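Local coordinates for protein GP37 (Pseudomonas phage phikz, PDB 5FT0) that inhibits the host RNA degradosome as a phage-encoded protein directed against the ribonuclease RNase E, at the arginine site. Residues are numbered along the deposited sequence; one frame, centred on the assembly and turned at random.

The arginine site. Residues 135, 138, 214, 222, 224. With ARG (arginine), chain B.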
# COMPACT_ATOMS: atom_id res chain seq x y z
N HIS A 135 -1.35 -0.90 24.66
CA HIS A 135 -2.41 -1.15 25.62
C HIS A 135 -3.57 -0.20 25.33
O HIS A 135 -3.35 0.94 24.92
CB HIS A 135 -1.93 -0.96 27.07
CG HIS A 135 -2.82 -1.59 28.09
ND1 HIS A 135 -3.99 -1.00 28.53
CD2 HIS A 135 -2.73 -2.77 28.75
CE1 HIS A 135 -4.57 -1.78 29.41
NE2 HIS A 135 -3.84 -2.87 29.56
N ASP A 138 -3.96 3.59 26.59
CA ASP A 138 -3.19 4.66 25.97
C ASP A 138 -3.83 5.20 24.70
O ASP A 138 -3.32 6.18 24.14
CB ASP A 138 -1.76 4.18 25.67
CG ASP A 138 -1.07 3.57 26.87
OD1 ASP A 138 -1.40 3.96 28.01
OD2 ASP A 138 -0.19 2.71 26.67
N GLU A 214 -1.11 -7.00 30.20
CA GLU A 214 0.13 -6.52 30.80
C GLU A 214 0.89 -7.72 31.33
O GLU A 214 0.32 -8.56 32.03
CB GLU A 214 -0.14 -5.54 31.95
CG GLU A 214 -0.95 -4.32 31.58
CD GLU A 214 -1.37 -3.53 32.81
OE1 GLU A 214 -0.54 -2.75 33.30
OE2 GLU A 214 -2.49 -3.73 33.30
N GLU A 222 7.62 -3.75 31.64
CA GLU A 222 6.28 -4.20 31.29
C GLU A 222 6.28 -4.69 29.84
O GLU A 222 6.97 -4.13 28.99
CB GLU A 222 5.28 -3.06 31.46
CG GLU A 222 3.84 -3.48 31.62
CD GLU A 222 2.97 -2.31 32.00
OE1 GLU A 222 3.20 -1.19 31.48
OE2 GLU A 222 2.06 -2.48 32.84
N LEU A 224 3.48 -5.19 26.86
CA LEU A 224 2.12 -4.82 26.48
C LEU A 224 1.73 -5.53 25.20
O LEU A 224 2.56 -5.73 24.31
CB LEU A 224 2.01 -3.30 26.29
CG LEU A 224 2.42 -2.44 27.48
CD1 LEU A 224 2.32 -0.96 27.16
CD2 LEU A 224 1.59 -2.79 28.71
CB ARG B . -1.91 -0.18 34.65
CG ARG B . -1.33 0.63 33.50
CD ARG B . -1.32 -0.15 32.20
NE ARG B . -1.03 0.72 31.07
CZ ARG B . 0.15 0.90 30.48
NH1 ARG B . 1.23 0.20 30.83
NH2 ARG B . 0.22 1.76 29.49
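The arginine side chain, followed from CB to its guanidinium, sits in an acidic surface site made by strands 206-217 and 222-232 with the short 3-10 turn 136-138. At its outer end the ligand CB passes the carboxylate of Glu214, with OE1 at 3.2 Å. CG carries the chain on to CD, where the carboxylate carbon CD of Glu214 makes a carbon contact with the ligand CD at 3.4 Å. Glu214 reaches there with CG anti to its own carbonyl carbon and an extended chain, so its head lies alongside the aliphatic stem; its carboxylate lines that flank and, if ionised, would add negative charge there. Next comes NE, which hangs above one face of the His135 imidazole, offset toward the rim, a cation-pi contact with CG of His135 4.2 Å from the ligand NE. In His135, chi1 -162° puts the ring beside the ligand with CG anti to the backbone N, and chi2 -80° turns its face to NE. At CZ the guanidinium forks, and its two terminal nitrogens go to acids on opposite sides. NH1 meets Glu222 tip to tip in a salt bridge, OE1 to NH1 2.5 Å, a notably short separation; OE2 of the same carboxylate stays farther off. The extended Glu222 chain, CG anti to its backbone N (chi1 -159°), spans the distance from the strand. NH2 faces both carboxylate oxygens of Asp138, forming a salt bridge with OD2 at 3.0 Å and a weak hydrogen bond to OD1 at 3.1 Å. Leu224 lends a greasy patch beneath this end, its methyl CD2 3.7 Å from NH1. Bridged to an acid at each terminal nitrogen, the guanidinium is probably limited in how far it can turn about its stem, and the three nearby carboxylates should favour its positive charge. The arginine may come from purification or crystallisation. Its fit nonetheless shows an acidic surface able to grip an arginine side chain, and the protein might use such a patch to hold basic segments of its RNase E target.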